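Local coordinates for cell envelope-related transcriptional attenuator domain-containing protein (Streptococcus agalactiae, PDB 3OKZ), which is of unknown function but probably attaches anionic polymers to the cell wall, as LytR/CpsA/Psr proteins do, at residues N76-T79 with G80-A83; N201-S204 with S205-K208; S211-S214 with N215-T219; L253-G256 with G257-I261; V270-R273 with I274-E277. One frame throughout, in Å; residues are numbered along the deposited sequence.

Contact 1: residues N76-T79 with G80-A83; sequences NGQT and GVEA
Q78 and V81 meet across the junction of N76-T79 with G80-A83, where the chain leaves a turn and heads into strand 82-84. The glutamine side chain bends at chi2 (-58°), which brings the amide toward V81. OE1 is the part that touches, reaching 3.4 Å from V81 CG1, and the two side chains approach at a slant. V81 CG1 lies anti to its own backbone N (chi1 178°), which points this branch at the amide. The other branch, CG2, lies against the carbonyl oxygens of T79 and Q78, 3.2 Å from T79 O. N76 to T79 form a type I beta turn, closed by T79 N to N76 O at 3.2 Å. N76 adds an Asx turn of its own: OD1 accepts a weak but nearly straight bond from Q78 N, at 3.3 Å. The other end of that amide, ND2, is bonded to S91 O. T79 faces elsewhere, its OG1 bonded to P73 O. G80 follows with positive phi, a backbone shape that suits glycine, and turns the chain into the strand. A backbone bond between A83 and I68 pairs strands 82-84 and 67-69, and those of G80 and V81 with L70 extend the pairing into the loop. Between the two segments themselves the chemistry is van der Waals contact alone, methyl groups against an amide and carbonyl oxygens; the directional bonds that fix this surface loop lie inside the turn and toward P73, L70 and S91.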
loop_
_atom_site.group_PDB
_atom_site.type_symbol
_atom_site.label_atom_id
_atom_site.label_comp_id
_atom_site.label_asym_id
_atom_site.label_seq_id
_atom_site.Cartn_x
_atom_site.Cartn_y
_atom_site.Cartn_z
ATOM N N ASN A 76 3.886 10.747 20.835
ATOM C CA ASN A 76 2.560 10.419 20.294
ATOM C C ASN A 76 1.669 9.639 21.274
ATOM O O ASN A 76 2.042 8.567 21.774
ATOM C CB ASN A 76 2.699 9.627 18.984
ATOM C CG ASN A 76 1.542 9.882 18.022
ATOM O OD1 ASN A 76 0.387 9.561 18.314
ATOM N ND2 ASN A 76 1.850 10.473 16.874
ATOM N N GLY A 77 0.482 10.184 21.531
ATOM C CA GLY A 77 -0.439 9.538 22.449
ATOM C C GLY A 77 -0.827 8.107 22.104
ATOM O O GLY A 77 -1.251 7.344 22.968
ATOM N N GLN A 78 -0.670 7.723 20.845
ATOM C CA GLN A 78 -1.050 6.380 20.437
ATOM C C GLN A 78 0.065 5.348 20.255
ATOM O O GLN A 78 -0.204 4.224 19.839
ATOM C CB GLN A 78 -1.885 6.460 19.160
ATOM C CG GLN A 78 -3.280 6.983 19.384
ATOM C CD GLN A 78 -4.036 6.130 20.376
ATOM O OE1 GLN A 78 -3.826 4.917 20.445
ATOM N NE2 GLN A 78 -4.930 6.755 21.145
ATOM N N THR A 79 1.305 5.711 20.564
ATOM C CA THR A 79 2.402 4.758 20.419
ATOM C C THR A 79 2.217 3.625 21.424
ATOM O O THR A 79 1.623 3.825 22.483
ATOM C CB THR A 79 3.768 5.427 20.675
ATOM O OG1 THR A 79 3.887 6.603 19.864
ATOM C CG2 THR A 79 4.902 4.470 20.331
ATOM N N GLY A 80 2.723 2.438 21.088
ATOM C CA GLY A 80 2.606 1.288 21.975
ATOM C C GLY A 80 1.187 0.965 22.424
ATOM O O GLY A 80 0.966 0.542 23.562
ATOM N N VAL A 81 0.226 1.165 21.525
ATOM C CA VAL A 81 -1.184 0.903 21.806
ATOM C C VAL A 81 -1.756 -0.079 20.787
ATOM O O VAL A 81 -1.520 0.058 19.590
ATOM C CB VAL A 81 -2.013 2.197 21.725
ATOM C CG1 VAL A 81 -3.475 1.890 21.972
ATOM C CG2 VAL A 81 -1.497 3.211 22.728
ATOM N N GLU A 82 -2.506 -1.068 21.259
ATOM C CA GLU A 82 -3.101 -2.044 20.360
ATOM C C GLU A 82 -4.280 -1.437 19.612
ATOM O O GLU A 82 -5.246 -0.979 20.216
ATOM C CB GLU A 82 -3.560 -3.284 21.130
ATOM C CG GLU A 82 -2.435 -4.255 21.480
ATOM C CD GLU A 82 -2.960 -5.548 22.091
ATOM O OE1 GLU A 82 -4.098 -5.943 21.754
ATOM O OE2 GLU A 82 -2.237 -6.179 22.893
ATOM N N ALA A 83 -4.190 -1.447 18.285
ATOM C CA ALA A 83 -5.228 -0.887 17.430
ATOM C C ALA A 83 -5.168 -1.577 16.075
ATOM O O ALA A 83 -4.429 -2.549 15.899
ATOM C CB ALA A 83 -4.991 0.602 17.263
#

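Contact 2: residues N201-S204 with S205-K208; sequences NSIS and SYKK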
loop_
_atom_site.group_PDB
_atom_site.type_symbol
_atom_site.label_atom_id
_atom_site.label_comp_id
_atom_site.label_asym_id
_atom_site.label_seq_id
_atom_site.Cartn_x
_atom_site.Cartn_y
_atom_site.Cartn_z
ATOM N N ASN A 201 7.293 4.519 -22.582
ATOM C CA ASN A 201 8.715 4.333 -22.770
ATOM C C ASN A 201 9.314 5.619 -23.281
ATOM O O ASN A 201 9.836 5.675 -24.384
ATOM C CB ASN A 201 8.982 3.220 -23.765
ATOM C CG ASN A 201 10.424 2.833 -23.787
ATOM O OD1 ASN A 201 11.036 2.640 -22.736
ATOM N ND2 ASN A 201 10.991 2.721 -24.979
ATOM N N SER A 202 9.213 6.658 -22.470
ATOM C CA SER A 202 9.732 7.955 -22.833
ATOM C C SER A 202 10.077 8.623 -21.521
ATOM O O SER A 202 9.234 8.711 -20.635
ATOM C CB SER A 202 8.656 8.746 -23.565
ATOM O OG SER A 202 9.148 9.967 -24.084
ATOM N N ILE A 203 11.323 9.070 -21.376
ATOM C CA ILE A 203 11.714 9.729 -20.137
ATOM C C ILE A 203 11.019 11.084 -20.099
ATOM O O ILE A 203 10.742 11.627 -19.033
ATOM C CB ILE A 203 13.257 9.888 -20.029
ATOM C CG1 ILE A 203 13.627 10.471 -18.660
ATOM C CG2 ILE A 203 13.768 10.792 -21.115
ATOM C CD1 ILE A 203 13.083 9.685 -17.476
ATOM N N SER A 204 10.720 11.610 -21.281
ATOM C CA SER A 204 10.022 12.885 -21.400
ATOM C C SER A 204 8.605 12.652 -20.883
ATOM O O SER A 204 8.090 13.399 -20.042
ATOM C CB SER A 204 9.975 13.329 -22.865
ATOM O OG SER A 204 9.333 14.584 -23.013
ATOM N N SER A 205 7.985 11.596 -21.388
ATOM C CA SER A 205 6.647 11.269 -20.951
ATOM C C SER A 205 6.628 11.040 -19.440
ATOM O O SER A 205 5.666 11.409 -18.779
ATOM C CB SER A 205 6.142 10.028 -21.685
ATOM O OG SER A 205 5.975 10.307 -23.062
ATOM N N TYR A 206 7.690 10.454 -18.890
ATOM C CA TYR A 206 7.732 10.199 -17.450
ATOM C C TYR A 206 7.770 11.492 -16.649
ATOM O O TYR A 206 6.997 11.667 -15.703
ATOM C CB TYR A 206 8.948 9.345 -17.061
ATOM C CG TYR A 206 9.005 8.013 -17.749
ATOM C CD1 TYR A 206 7.842 7.269 -17.966
ATOM C CD2 TYR A 206 10.218 7.485 -18.179
ATOM C CE1 TYR A 206 7.886 6.029 -18.599
ATOM C CE2 TYR A 206 10.276 6.246 -18.810
ATOM C CZ TYR A 206 9.107 5.523 -19.017
ATOM O OH TYR A 206 9.160 4.290 -19.625
ATOM N N LYS A 207 8.680 12.389 -17.021
ATOM C CA LYS A 207 8.808 13.657 -16.322
ATOM C C LYS A 207 7.447 14.320 -16.217
ATOM O O LYS A 207 7.032 14.747 -15.147
ATOM C CB LYS A 207 9.756 14.595 -17.069
ATOM C CG LYS A 207 11.227 14.231 -16.963
ATOM C CD LYS A 207 12.091 15.383 -17.455
ATOM C CE LYS A 207 13.569 15.093 -17.294
ATOM N NZ LYS A 207 14.382 16.246 -17.755
ATOM N N LYS A 208 6.755 14.380 -17.349
ATOM C CA LYS A 208 5.448 15.014 -17.421
ATOM C C LYS A 208 4.467 14.376 -16.459
ATOM O O LYS A 208 3.721 15.058 -15.767
ATOM C CB LYS A 208 4.896 14.945 -18.849
ATOM C CG LYS A 208 5.625 15.837 -19.863
ATOM C CD LYS A 208 4.746 16.117 -21.089
ATOM C CE LYS A 208 5.430 17.034 -22.100
ATOM N NZ LYS A 208 6.578 16.393 -22.805
#
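I203 and Y206, one helical turn apart, cross at about a right angle. I203 CD1 comes in at the edge of the tyrosine ring, in its plane, and lies 3.7 Å from Y206 CD2. One face of the ring lies under the backbone of S202, whose carbonyl carbon is 3.5 Å above the plane and displaced toward the rim. A chi1 of -58° swings the Y206 ring to the side of its own backbone N, back along the start of the helix, with OH beside N201. N201 crosses the tyrosine obliquely, its amide plane turned 68° from the ring; its OD1 is bonded to K235 NZ, which also makes a weak bond to Y206 OH. On another side of the helix S202 and S205 come together through their CB and OG atoms. S204 OG and K208 NZ stand 3.3 Å apart. Backbone bonds begin with Y206 N to S202 O at 2.9 Å and continue from K207 N to I203 O and from K208 N to S204 O. S202 is the N-cap of helix 203-212: its OG accepts the capping bond from S205 N, a weak one at 3.4 Å. This N-capped start follows helix 178-200 almost at once, N201, with positive phi, being the first residue to leave the earlier helix.

Contact 3: residues S211-S214 with N215-T219; sequences SAVS and NNMQT
A short helix-to-strand connection brings V213 and M217 together: helix 203-212 ends, the chain makes one tight turn, and strand 217-219 begins at the edge of the main mixed sheet. The turn runs from V213 to N216 and is closed by N216 N bonding V213 O at 2.7 Å. The N-H points well at its acceptor (158°), while the donor stands 33° off the carbonyl plane. N216 also pairs through its backbone with N116 of strand 111-116, where the edge strand joins the sheet. N215 O is bonded to K37 NZ. V213 is buried against I115, and M217, a selenomethionine, reaches both I115 and M113, so the turn places two apolar side chains on the same neighbouring strand. They cross at about a right angle. With chi1 at 81°, M217 CG lies between its backbone N and carbonyl carbon, a position that turns it back over the turn toward the valine. Each valine branch finds a different atom: V213 CG2 approaches M217 CB at 4.1 Å, and V213 CG1 lies 3.9 Å from M217 CG.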
loop_
_atom_site.group_PDB
_atom_site.type_symbol
_atom_site.label_atom_id
_atom_site.label_comp_id
_atom_site.label_asym_id
_atom_site.label_seq_id
_atom_site.Cartn_x
_atom_site.Cartn_y
_atom_site.Cartn_z
ATOM N N SER A 211 5.153 14.967 -12.698
ATOM C CA SER A 211 4.938 16.372 -12.373
ATOM C C SER A 211 3.431 16.640 -12.363
ATOM O O SER A 211 2.948 17.557 -11.688
ATOM C CB SER A 211 5.604 17.269 -13.417
ATOM O OG SER A 211 4.630 17.781 -14.300
ATOM N N ALA A 212 2.705 15.841 -13.142
ATOM C CA ALA A 212 1.245 15.928 -13.223
ATOM C C ALA A 212 0.644 15.548 -11.867
ATOM O O ALA A 212 -0.419 16.042 -11.488
ATOM C CB ALA A 212 0.709 14.967 -14.301
ATOM N N VAL A 213 1.324 14.653 -11.150
ATOM C CA VAL A 213 0.862 14.193 -9.847
ATOM C C VAL A 213 1.672 14.887 -8.769
ATOM O O VAL A 213 1.328 14.847 -7.586
ATOM C CB VAL A 213 1.058 12.669 -9.692
ATOM C CG1 VAL A 213 2.556 12.330 -9.587
ATOM C CG2 VAL A 213 0.318 12.178 -8.463
ATOM N N SER A 214 2.761 15.513 -9.208
ATOM C CA SER A 214 3.704 16.229 -8.351
ATOM C C SER A 214 3.123 16.922 -7.102
ATOM O O SER A 214 3.587 16.683 -5.986
ATOM C CB SER A 214 4.466 17.247 -9.208
ATOM O OG SER A 214 5.386 17.999 -8.448
ATOM N N ASN A 215 2.116 17.774 -7.277
ATOM C CA ASN A 215 1.536 18.470 -6.128
ATOM C C ASN A 215 0.714 17.605 -5.176
ATOM O O ASN A 215 0.350 18.068 -4.095
ATOM C CB ASN A 215 0.652 19.638 -6.578
ATOM C CG ASN A 215 1.452 20.837 -7.042
ATOM O OD1 ASN A 215 1.977 20.855 -8.156
ATOM N ND2 ASN A 215 1.556 21.845 -6.182
ATOM N N ASN A 216 0.428 16.360 -5.554
ATOM C CA ASN A 216 -0.393 15.515 -4.700
ATOM C C ASN A 216 0.194 14.194 -4.329
ATOM O O ASN A 216 -0.538 13.208 -4.192
ATOM C CB ASN A 216 -1.767 15.281 -5.329
ATOM C CG ASN A 216 -2.603 16.539 -5.364
ATOM O OD1 ASN A 216 -2.422 17.391 -6.223
ATOM N ND2 ASN A 216 -3.508 16.668 -4.416
HETATM N N MSE A 217 1.514 14.171 -4.175
HETATM C CA MSE A 217 2.229 12.964 -3.782
HETATM C C MSE A 217 3.541 13.415 -3.173
HETATM O O MSE A 217 4.195 14.314 -3.696
HETATM C CB MSE A 217 2.464 12.047 -4.987
HETATM C CG MSE A 217 3.641 12.411 -5.873
HETATM SE SE MSE A 217 5.177 11.247 -5.613
HETATM C CE MSE A 217 6.400 12.549 -4.869
ATOM N N GLN A 218 3.901 12.804 -2.049
ATOM C CA GLN A 218 5.128 13.143 -1.330
ATOM C C GLN A 218 5.986 11.889 -1.141
ATOM O O GLN A 218 5.525 10.879 -0.605
ATOM C CB GLN A 218 4.769 13.768 0.024
ATOM C CG GLN A 218 5.919 14.445 0.755
ATOM C CD GLN A 218 6.577 13.553 1.800
ATOM O OE1 GLN A 218 7.527 13.964 2.475
ATOM N NE2 GLN A 218 6.073 12.330 1.942
ATOM N N THR A 219 7.234 11.954 -1.593
ATOM C CA THR A 219 8.125 10.811 -1.478
ATOM C C THR A 219 9.370 11.021 -0.631
ATOM O O THR A 219 9.844 12.138 -0.433
ATOM C CB THR A 219 8.588 10.306 -2.856
ATOM O OG1 THR A 219 9.585 9.301 -2.669
ATOM C CG2 THR A 219 9.177 11.440 -3.683
#

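Contact 4: residues L253-G256 with G257-I261; sequences LSDG and GSYQI
L253 and Y259 make the apolar contact. The leucine delivers one methyl, CD2, squarely over the ring: it stands 3.8 Å from the ring centroid and only 13° off the ring normal, a CH-pi interaction. CD1 is the more marginal branch, with L253 CD1 4.1 Å from Y259 CD1. The two side chains cross at about a right angle. Y259 also touches L67 and forms a cation-pi pair with K84, while L253 rests on Y296 of helix 293-296. A backbone hydrogen bond runs from L253 N to G257 O. It is straight but weak, at 3.4 Å. This bond lies at the mouth of the loop of a beta hairpin: strand 241-252 comes in, residues 253-257 reverse the chain, and strand 258-261 returns antiparallel to it as an outermost strand of the main sheet. Past the loop, Y259 and I261 carry the pairing on through backbone bonds to A251 and E249. The polar approach is looser. D255 OD2 comes to the edge of the tyrosine ring, near its plane, 3.6 Å from Y259 OH, with carboxylate and ring nearly perpendicular. The aspartate CG sits between its own backbone N and carbonyl carbon (chi1 49°), which directs the carboxylate toward G257 and the ring. D255 and G256 are poorly ordered, which makes the placing of this carboxylate uncertain. G257 O also lies at the edge of the Y259 ring.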
loop_
_atom_site.group_PDB
_atom_site.type_symbol
_atom_site.label_atom_id
_atom_site.label_comp_id
_atom_site.label_asym_id
_atom_site.label_seq_id
_atom_site.Cartn_x
_atom_site.Cartn_y
_atom_site.Cartn_z
ATOM N N LEU A 253 -13.666 -8.441 18.932
ATOM C CA LEU A 253 -13.187 -8.200 20.290
ATOM C C LEU A 253 -14.194 -7.612 21.271
ATOM O O LEU A 253 -15.357 -7.402 20.929
ATOM C CB LEU A 253 -11.945 -7.308 20.235
ATOM C CG LEU A 253 -10.622 -8.007 19.920
ATOM C CD1 LEU A 253 -10.796 -9.007 18.788
ATOM C CD2 LEU A 253 -9.578 -6.959 19.578
ATOM N N SER A 254 -13.727 -7.366 22.496
ATOM C CA SER A 254 -14.553 -6.799 23.560
ATOM C C SER A 254 -15.481 -5.724 23.003
ATOM O O SER A 254 -16.638 -5.615 23.414
ATOM C CB SER A 254 -13.665 -6.206 24.649
ATOM O OG SER A 254 -12.867 -7.209 25.244
ATOM N N ASP A 255 -14.965 -4.923 22.078
ATOM C CA ASP A 255 -15.763 -3.892 21.431
ATOM C C ASP A 255 -16.346 -4.539 20.177
ATOM O O ASP A 255 -15.717 -5.406 19.572
ATOM C CB ASP A 255 -14.889 -2.696 21.057
ATOM C CG ASP A 255 -13.625 -3.105 20.334
ATOM O OD1 ASP A 255 -12.792 -3.813 20.946
ATOM O OD2 ASP A 255 -13.467 -2.720 19.156
ATOM N N GLY A 256 -17.547 -4.128 19.792
ATOM C CA GLY A 256 -18.186 -4.708 18.624
ATOM C C GLY A 256 -17.381 -4.623 17.343
ATOM O O GLY A 256 -17.860 -5.024 16.281
ATOM N N GLY A 257 -16.157 -4.107 17.444
ATOM C CA GLY A 257 -15.300 -3.971 16.281
ATOM C C GLY A 257 -14.639 -5.260 15.832
ATOM O O GLY A 257 -14.079 -5.998 16.642
ATOM N N SER A 258 -14.704 -5.522 14.528
ATOM C CA SER A 258 -14.113 -6.719 13.944
ATOM C C SER A 258 -12.665 -6.479 13.497
ATOM O O SER A 258 -12.345 -5.465 12.867
ATOM C CB SER A 258 -14.957 -7.208 12.758
ATOM O OG SER A 258 -14.974 -6.271 11.698
ATOM N N TYR A 259 -11.802 -7.434 13.827
ATOM C CA TYR A 259 -10.382 -7.358 13.505
ATOM C C TYR A 259 -9.866 -8.500 12.615
ATOM O O TYR A 259 -10.614 -9.380 12.189
ATOM C CB TYR A 259 -9.566 -7.347 14.806
ATOM C CG TYR A 259 -9.728 -6.100 15.647
ATOM C CD1 TYR A 259 -10.943 -5.792 16.276
ATOM C CD2 TYR A 259 -8.672 -5.208 15.789
ATOM C CE1 TYR A 259 -11.089 -4.619 17.019
ATOM C CE2 TYR A 259 -8.808 -4.039 16.530
ATOM C CZ TYR A 259 -10.010 -3.745 17.141
ATOM O OH TYR A 259 -10.101 -2.574 17.859
ATOM N N GLN A 260 -8.566 -8.458 12.357
ATOM C CA GLN A 260 -7.864 -9.460 11.568
ATOM C C GLN A 260 -6.644 -9.833 12.412
ATOM O O GLN A 260 -5.801 -8.975 12.713
ATOM C CB GLN A 260 -7.381 -8.864 10.243
ATOM C CG GLN A 260 -8.455 -8.283 9.341
ATOM C CD GLN A 260 -9.281 -9.345 8.652
ATOM O OE1 GLN A 260 -8.748 -10.344 8.172
ATOM N NE2 GLN A 260 -10.590 -9.127 8.585
ATOM N N ILE A 261 -6.547 -11.099 12.802
ATOM C CA ILE A 261 -5.417 -11.547 13.609
ATOM C C ILE A 261 -4.568 -12.558 12.847
ATOM O O ILE A 261 -5.019 -13.655 12.525
ATOM C CB ILE A 261 -5.903 -12.154 14.942
ATOM C CG1 ILE A 261 -6.733 -11.104 15.685
ATOM C CG2 ILE A 261 -4.722 -12.624 15.775
ATOM C CD1 ILE A 261 -6.924 -11.369 17.149
#

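Contact 5: residues V270-R273 with I274-E277; sequences VQNR and IKKE
I274 lies over the backbone of V270 and Q271 on the tightly packed side of helix 264-277. With chi1 at -68° its CG1 branch runs back along the helix to 3.2 Å from V270 O. That same oxygen accepts the bond from I274 N at 3.1 Å. The next rungs are K275 N to Q271 O at 2.7 Å and K276 N to N272 O at 2.8 Å. The ladder slackens at its last step: E277 N to R273 O is weak, 3.4 Å long and bent to 141°. A chi1 of -65° keeps E277 CG beside R273 O; the bend at chi2 turns only the carboxylate. On a second flank Q271 and K275 run side by side and point the same way, the lysine extended beyond CG. The K275 and N272 side chains cross at a slant. K275 NZ makes a salt bridge with D106 OD2 and a weak bond to S283 OG, so this buried ammonium group is paired with a carboxylate. The solvent side is different: exposed K276 meets V270-R273 near its base, CB lying 3.4 Å from N272 O, before its chain leads away. Among the neighbouring strands, R273 bends at chi2 and chi3, and its charged end forms a cation-pi pair with Y244 of strand 241-252. The helix rests on strand 41-51 through I274 on L47 and T49 and E277 on T49; at its end, E277 O is bonded to N51 ND2.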
loop_
_atom_site.group_PDB
_atom_site.type_symbol
_atom_site.label_atom_id
_atom_site.label_comp_id
_atom_site.label_asym_id
_atom_site.label_seq_id
_atom_site.Cartn_x
_atom_site.Cartn_y
_atom_site.Cartn_z
ATOM N N VAL A 270 5.747 -14.726 5.035
ATOM C CA VAL A 270 5.578 -13.512 4.250
ATOM C C VAL A 270 6.761 -12.564 4.430
ATOM O O VAL A 270 7.219 -11.936 3.469
ATOM C CB VAL A 270 4.269 -12.777 4.642
ATOM C CG1 VAL A 270 4.072 -11.550 3.776
ATOM C CG2 VAL A 270 3.087 -13.721 4.505
ATOM N N GLN A 271 7.244 -12.455 5.666
ATOM C CA GLN A 271 8.377 -11.592 5.950
ATOM C C GLN A 271 9.530 -12.094 5.098
ATOM O O GLN A 271 10.016 -11.404 4.209
ATOM C CB GLN A 271 8.789 -11.685 7.426
ATOM C CG GLN A 271 7.813 -11.126 8.460
ATOM C CD GLN A 271 8.419 -11.121 9.856
ATOM O OE1 GLN A 271 7.848 -10.579 10.803
ATOM N NE2 GLN A 271 9.589 -11.732 9.985
ATOM N N ASN A 272 9.946 -13.324 5.376
ATOM C CA ASN A 272 11.063 -13.961 4.689
ATOM C C ASN A 272 10.941 -13.960 3.166
ATOM O O ASN A 272 11.946 -13.868 2.459
ATOM C CB ASN A 272 11.238 -15.390 5.225
ATOM C CG ASN A 272 11.586 -15.420 6.720
ATOM O OD1 ASN A 272 11.676 -16.493 7.320
ATOM N ND2 ASN A 272 11.788 -14.240 7.320
ATOM N N ARG A 273 9.716 -14.064 2.665
ATOM C CA ARG A 273 9.479 -14.044 1.224
ATOM C C ARG A 273 9.944 -12.670 0.751
ATOM O O ARG A 273 10.651 -12.541 -0.254
ATOM C CB ARG A 273 7.986 -14.234 0.937
ATOM C CG ARG A 273 7.626 -14.454 -0.521
ATOM C CD ARG A 273 6.995 -13.209 -1.131
ATOM N NE ARG A 273 5.853 -12.723 -0.355
ATOM C CZ ARG A 273 4.769 -13.441 -0.063
ATOM N NH1 ARG A 273 4.653 -14.701 -0.478
ATOM N NH2 ARG A 273 3.795 -12.897 0.655
ATOM N N ILE A 274 9.549 -11.641 1.495
ATOM C CA ILE A 274 9.940 -10.274 1.177
ATOM C C ILE A 274 11.445 -10.120 1.386
ATOM O O ILE A 274 12.139 -9.560 0.536
ATOM C CB ILE A 274 9.199 -9.257 2.069
ATOM C CG1 ILE A 274 7.711 -9.254 1.717
ATOM C CG2 ILE A 274 9.796 -7.881 1.902
ATOM C CD1 ILE A 274 6.924 -8.133 2.378
ATOM N N LYS A 275 11.947 -10.621 2.515
ATOM C CA LYS A 275 13.373 -10.540 2.815
ATOM C C LYS A 275 14.217 -11.139 1.689
ATOM O O LYS A 275 15.226 -10.555 1.293
ATOM C CB LYS A 275 13.674 -11.246 4.137
ATOM C CG LYS A 275 13.318 -10.408 5.346
ATOM C CD LYS A 275 13.392 -11.177 6.639
ATOM C CE LYS A 275 13.095 -10.253 7.808
ATOM N NZ LYS A 275 12.856 -11.007 9.063
ATOM N N LYS A 276 13.804 -12.293 1.169
ATOM C CA LYS A 276 14.541 -12.914 0.079
ATOM C C LYS A 276 14.618 -11.952 -1.107
ATOM O O LYS A 276 15.607 -11.937 -1.837
ATOM C CB LYS A 276 13.869 -14.213 -0.367
ATOM C CG LYS A 276 14.555 -14.861 -1.569
ATOM C CD LYS A 276 13.734 -15.996 -2.185
ATOM C CE LYS A 276 13.513 -17.149 -1.213
ATOM N NZ LYS A 276 12.730 -18.264 -1.819
ATOM N N GLU A 277 13.572 -11.148 -1.294
ATOM C CA GLU A 277 13.517 -10.183 -2.396
ATOM C C GLU A 277 14.530 -9.058 -2.244
ATOM O O GLU A 277 15.157 -8.646 -3.223
ATOM C CB GLU A 277 12.123 -9.558 -2.501
ATOM C CG GLU A 277 11.039 -10.531 -2.875
ATOM C CD GLU A 277 11.405 -11.338 -4.094
ATOM O OE1 GLU A 277 11.994 -10.755 -5.031
ATOM O OE2 GLU A 277 11.097 -12.550 -4.120
#

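From the N terminus the five contacts follow in series; each joins adjoining segments, and none nests in or crosses another. Contact 1 closes the loop between strands 67-69 and 82-84. Contact 2 sits at the junction of helices 178-200 and 203-212, and contact 3 lies where the latter passes into edge strand 217-219; their centres are about 15 Å apart. Contact 4 closes the hairpin of strands 241-252 and 258-261, at the other edge of the same mixed sheet; its nearest atoms are about 4 Å from contact 1, without touching it. The chain then enters helix 264-277, holding contact 5, which packs on strand 41-51 of that sheet.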